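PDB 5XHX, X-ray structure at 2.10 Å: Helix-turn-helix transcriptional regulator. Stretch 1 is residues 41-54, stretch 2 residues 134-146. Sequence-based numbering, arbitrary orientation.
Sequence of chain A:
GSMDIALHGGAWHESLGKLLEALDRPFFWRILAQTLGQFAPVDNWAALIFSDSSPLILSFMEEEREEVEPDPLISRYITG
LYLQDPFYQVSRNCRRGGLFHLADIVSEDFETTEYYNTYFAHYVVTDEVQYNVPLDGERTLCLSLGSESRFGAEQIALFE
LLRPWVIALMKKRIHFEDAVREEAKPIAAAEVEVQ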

# COMPACT_ATOMS: atom_id res chain seq x y z
N PRO A 41 -14.91 -11.84 -13.17
CA PRO A 41 -15.60 -12.93 -12.44
C PRO A 41 -14.64 -13.85 -11.69
O PRO A 41 -14.42 -15.01 -12.04
N VAL A 42 -14.07 -13.32 -10.62
CA VAL A 42 -13.22 -14.11 -9.73
C VAL A 42 -14.13 -14.96 -8.84
O VAL A 42 -14.83 -14.44 -7.97
N ASP A 43 -14.11 -16.27 -9.04
CA ASP A 43 -14.92 -17.18 -8.24
C ASP A 43 -14.13 -17.92 -7.18
O ASP A 43 -14.73 -18.44 -6.24
N ASN A 44 -12.81 -18.01 -7.33
CA ASN A 44 -11.96 -18.64 -6.33
C ASN A 44 -10.60 -17.95 -6.42
O ASN A 44 -10.32 -17.22 -7.37
N TRP A 45 -9.77 -18.18 -5.41
CA TRP A 45 -8.46 -17.55 -5.40
C TRP A 45 -7.57 -18.30 -4.42
O TRP A 45 -8.05 -18.98 -3.51
N ALA A 46 -6.26 -18.17 -4.63
CA ALA A 46 -5.28 -18.70 -3.72
C ALA A 46 -4.03 -17.83 -3.80
O ALA A 46 -3.70 -17.32 -4.87
N ALA A 47 -3.36 -17.65 -2.67
CA ALA A 47 -2.04 -17.03 -2.64
C ALA A 47 -1.03 -18.06 -2.14
O ALA A 47 -1.25 -18.71 -1.12
N LEU A 48 0.09 -18.19 -2.86
CA LEU A 48 1.04 -19.24 -2.55
C LEU A 48 2.42 -18.85 -3.06
O LEU A 48 2.57 -17.99 -3.93
N ILE A 49 3.44 -19.52 -2.52
CA ILE A 49 4.82 -19.33 -2.96
C ILE A 49 5.31 -20.64 -3.55
O ILE A 49 5.35 -21.67 -2.87
N PHE A 50 5.66 -20.60 -4.84
CA PHE A 50 6.33 -21.70 -5.51
C PHE A 50 7.84 -21.58 -5.30
O PHE A 50 8.38 -20.49 -5.12
N SER A 51 8.52 -22.72 -5.35
CA SER A 51 9.96 -22.78 -5.18
C SER A 51 10.45 -24.12 -5.71
O SER A 51 9.72 -24.83 -6.40
N ASP A 52 11.70 -24.46 -5.38
CA ASP A 52 12.21 -25.78 -5.71
C ASP A 52 11.79 -26.85 -4.70
O ASP A 52 12.14 -28.02 -4.88
N SER A 53 11.05 -26.48 -3.65
CA SER A 53 10.42 -27.49 -2.80
C SER A 53 8.89 -27.37 -2.85
O SER A 53 8.34 -26.80 -3.80
N SER A 54 8.20 -27.93 -1.86
CA SER A 54 6.74 -27.93 -1.85
C SER A 54 6.21 -26.50 -1.87
O SER A 54 6.82 -25.62 -1.25
N PRO A 134 8.46 -12.71 -8.50
CA PRO A 134 9.70 -13.31 -8.01
C PRO A 134 10.11 -12.69 -6.68
O PRO A 134 10.07 -11.47 -6.51
N LEU A 135 10.46 -13.55 -5.72
CA LEU A 135 10.93 -13.08 -4.42
C LEU A 135 12.43 -13.12 -4.30
O LEU A 135 13.02 -12.29 -3.60
N ASP A 136 13.06 -14.07 -4.97
CA ASP A 136 14.51 -14.16 -5.03
C ASP A 136 14.83 -15.08 -6.20
O ASP A 136 14.00 -15.27 -7.10
N GLY A 137 16.02 -15.67 -6.18
CA GLY A 137 16.41 -16.55 -7.26
C GLY A 137 15.62 -17.84 -7.34
O GLY A 137 15.62 -18.50 -8.38
N GLU A 138 14.93 -18.21 -6.26
CA GLU A 138 14.21 -19.49 -6.26
C GLU A 138 12.71 -19.37 -6.03
O GLU A 138 11.96 -20.22 -6.52
N ARG A 139 12.25 -18.37 -5.29
CA ARG A 139 10.86 -18.34 -4.85
C ARG A 139 10.05 -17.38 -5.71
O ARG A 139 10.57 -16.37 -6.21
N THR A 140 8.78 -17.72 -5.92
CA THR A 140 7.85 -16.91 -6.70
C THR A 140 6.55 -16.79 -5.92
O THR A 140 5.88 -17.81 -5.67
N LEU A 141 6.19 -15.57 -5.53
CA LEU A 141 4.90 -15.32 -4.89
C LEU A 141 3.82 -15.20 -5.95
O LEU A 141 3.95 -14.44 -6.91
N CYS A 142 2.73 -15.95 -5.79
CA CYS A 142 1.71 -16.01 -6.83
C CYS A 142 0.33 -15.77 -6.24
O CYS A 142 0.00 -16.29 -5.17
N LEU A 143 -0.46 -14.99 -6.95
CA LEU A 143 -1.86 -14.80 -6.62
C LEU A 143 -2.64 -15.39 -7.78
O LEU A 143 -2.62 -14.85 -8.89
N SER A 144 -3.30 -16.51 -7.52
CA SER A 144 -4.12 -17.17 -8.52
C SER A 144 -5.55 -16.69 -8.38
O SER A 144 -6.07 -16.62 -7.26
N LEU A 145 -6.18 -16.35 -9.49
CA LEU A 145 -7.59 -15.97 -9.52
C LEU A 145 -8.28 -16.91 -10.49
O LEU A 145 -7.93 -16.96 -11.67
N GLY A 146 -9.24 -17.69 -9.98
CA GLY A 146 -9.93 -18.64 -10.83
C GLY A 146 -11.34 -18.20 -11.15
O GLY A 146 -11.92 -17.41 -10.41

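Strands 44-50 and 140-146 run antiparallel, their axes 4.6 Å apart at closest approach, and the backbone ladder between them sets the face of the sheet to which each strand side chain points. Paired main-chain hydrogen bonds link Asn-44 with Gly-146, Ala-46 with Ser-144, Leu-48 with Cys-142 and Phe-50 with Thr-140; in the last pair both N-to-O distances, Phe-50 N to Thr-140 O and Thr-140 N to Phe-50 O, are 2.9 Å. Because side chains alternate along a strand, the side chains of these residues, Gly-146 having none, share one face of the sheet, while Trp-45, Ala-47 and Ile-49 share the other with Leu-145, Leu-143 and Leu-141.

The apolar contacts on the Trp-45 face centre on the non-hydrogen-bonded pairs and extend to loop residues next to the strands. Ile-49, with chi1 m and chi2 t, has the largest covered area of this group. Its CG1 lies 3.9 Å from CD1 of Leu-141, its CD1 reaches 4.0 Å from CD1 of Leu-135 in the loop before the strand, and its CG2 rests 3.9 Å from CB of Arg-139. A beta-branched residue suits this place, since it favours the extended backbone and spreads methyl groups in more than one direction. Leu-141 and Leu-143 both adopt chi1 t and chi2 p, which brings their ends nearer the neighbouring strand; CD1 of Leu-143 lies 3.5 Å from the carbonyl O of Ala-46. Opposite Leu-143 in the register, Ala-47 contributes only a methyl group. At the far end of this face Leu-145 (m, t) sets its CD2 4.1 Å from CB of Trp-45 and 4.2 Å from CG1 of Val-42, whose chi1 is t. The indole of Trp-45, with chi1 p, leads away from the partner strand, so its contact here is made through the base of the side chain.

On the other face, Leu-48 (p, t) places CD2 4.1 Å from CB of Cys-142. The thiol side chain, chi1 m, also meets Phe-50, itself m: SG is 3.6 Å from CD2 of Phe-50 and 4.7 Å from the ring centroid. The approach is oblique, and the polarizable sulfur of a buried cysteine is well suited to packing beside an aromatic ring. Small residues occupy the end near Asn-44: Ala-46 pairs with Ser-144, whose OG is hydrogen-bonded elsewhere in the structure, and Gly-146 has no side chain at all. Asn-44 turns its end away from the partner strand and accepts a hydrogen bond at OD1 from its neighbour, Trp-45 N, at 2.8 Å.

Polar side-chain contacts gather beyond the other end of the ladder. Glu-138, extended with chi1 and chi2 both t, reaches across so that OE1 accepts a hydrogen bond from Asp-52 N at 2.6 Å; a long carboxylate can thus satisfy a backbone amide beyond the last strand pair. Within its own loop, Asp-136 accepts from Glu-138 N at OD1, 2.6 Å away, and its OD2 forms a salt bridge with NE of Arg-139 at 2.7 Å, tying the turn together.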

# COMPACT_ATOMS: atom_id res chain seq x y z
CB PRO A 41 -16.33 -13.66 -13.58
CG PRO A 41 -15.42 -13.49 -14.74
CD PRO A 41 -14.89 -12.08 -14.62
CB VAL A 42 -12.31 -13.21 -8.89
CG1 VAL A 42 -11.51 -14.05 -7.89
CG2 VAL A 42 -11.40 -12.36 -9.80
CB ASP A 43 -15.61 -18.21 -9.15
CG ASP A 43 -16.57 -17.56 -10.12
OD1 ASP A 43 -17.26 -16.61 -9.71
OD2 ASP A 43 -16.61 -17.99 -11.29
CB ASN A 44 -11.87 -20.16 -6.55
CG ASN A 44 -11.70 -20.95 -5.24
OD1 ASN A 44 -11.02 -20.49 -4.31
ND2 ASN A 44 -12.30 -22.14 -5.18
CB TRP A 45 -8.54 -16.07 -5.03
CG TRP A 45 -9.28 -15.82 -3.75
CD1 TRP A 45 -10.61 -15.54 -3.61
CD2 TRP A 45 -8.73 -15.85 -2.43
NE1 TRP A 45 -10.91 -15.40 -2.27
CE2 TRP A 45 -9.78 -15.59 -1.53
CE3 TRP A 45 -7.44 -16.08 -1.93
CZ2 TRP A 45 -9.58 -15.54 -0.16
CZ3 TRP A 45 -7.26 -16.05 -0.56
CH2 TRP A 45 -8.32 -15.77 0.30
CB ALA A 46 -4.95 -20.17 -4.04
CB ALA A 47 -2.03 -15.78 -1.74
CB LEU A 48 0.60 -20.60 -3.15
CG LEU A 48 0.49 -20.86 -4.66
CD1 LEU A 48 0.12 -22.35 -4.95
CD2 LEU A 48 -0.55 -19.94 -5.35
CB ILE A 49 5.72 -18.85 -1.81
CG1 ILE A 49 5.20 -17.51 -1.26
CG2 ILE A 49 7.16 -18.74 -2.29
CD1 ILE A 49 5.92 -17.04 0.04
CB PHE A 50 6.03 -21.69 -7.01
CG PHE A 50 4.60 -22.02 -7.37
CD1 PHE A 50 3.95 -23.11 -6.81
CD2 PHE A 50 3.92 -21.24 -8.30
CE1 PHE A 50 2.64 -23.42 -7.18
CE2 PHE A 50 2.61 -21.54 -8.67
CZ PHE A 50 1.96 -22.63 -8.13
CB SER A 51 10.35 -22.58 -3.71
OG SER A 51 10.05 -23.75 -2.95
CB ASP A 52 13.74 -25.75 -5.84
CG ASP A 52 14.21 -25.00 -7.07
OD1 ASP A 52 13.40 -24.78 -8.01
OD2 ASP A 52 15.39 -24.61 -7.10
CB SER A 53 10.94 -27.38 -1.36
OG SER A 53 10.74 -26.07 -0.83
CB SER A 54 6.20 -28.64 -0.61
OG SER A 54 6.24 -30.05 -0.76
CB PRO A 134 10.71 -12.99 -9.12
CG PRO A 134 9.89 -12.82 -10.36
CD PRO A 134 8.56 -12.25 -9.90
CB LEU A 135 10.33 -13.92 -3.29
CG LEU A 135 8.83 -13.76 -3.12
CD1 LEU A 135 8.35 -14.48 -1.85
CD2 LEU A 135 8.47 -12.28 -3.10
CB ASP A 136 15.08 -14.63 -3.69
CG ASP A 136 14.52 -15.97 -3.26
OD1 ASP A 136 14.83 -16.98 -3.93
OD2 ASP A 136 13.76 -16.03 -2.27
CB GLU A 138 14.79 -20.44 -5.20
CG GLU A 138 14.17 -21.85 -5.24
CD GLU A 138 14.25 -22.56 -3.90
OE1 GLU A 138 13.47 -23.51 -3.67
OE2 GLU A 138 15.09 -22.15 -3.07
CB ARG A 139 10.78 -17.96 -3.38
CG ARG A 139 11.42 -19.02 -2.46
CD ARG A 139 11.30 -18.60 -1.01
NE ARG A 139 11.91 -17.29 -0.85
CZ ARG A 139 11.46 -16.34 -0.04
NH1 ARG A 139 10.36 -16.54 0.68
NH2 ARG A 139 12.09 -15.18 0.02
CB THR A 140 7.57 -17.51 -8.08
OG1 THR A 140 8.80 -17.83 -8.73
CG2 THR A 140 6.79 -16.51 -8.96
CB LEU A 141 4.96 -14.06 -4.03
CG LEU A 141 3.66 -13.51 -3.46
CD1 LEU A 141 3.04 -14.50 -2.47
CD2 LEU A 141 3.90 -12.18 -2.75
CB CYS A 142 1.72 -17.36 -7.54
SG CYS A 142 3.28 -17.71 -8.35
CB LEU A 143 -2.22 -13.32 -6.41
CG LEU A 143 -3.73 -13.10 -6.32
CD1 LEU A 143 -4.33 -13.84 -5.10
CD2 LEU A 143 -4.04 -11.60 -6.28
CB SER A 144 -4.06 -18.70 -8.35
OG SER A 144 -5.28 -19.28 -8.80
CB LEU A 145 -7.78 -14.51 -9.97
CG LEU A 145 -6.96 -13.43 -9.26
CD1 LEU A 145 -7.14 -12.09 -9.99
CD2 LEU A 145 -7.36 -13.30 -7.81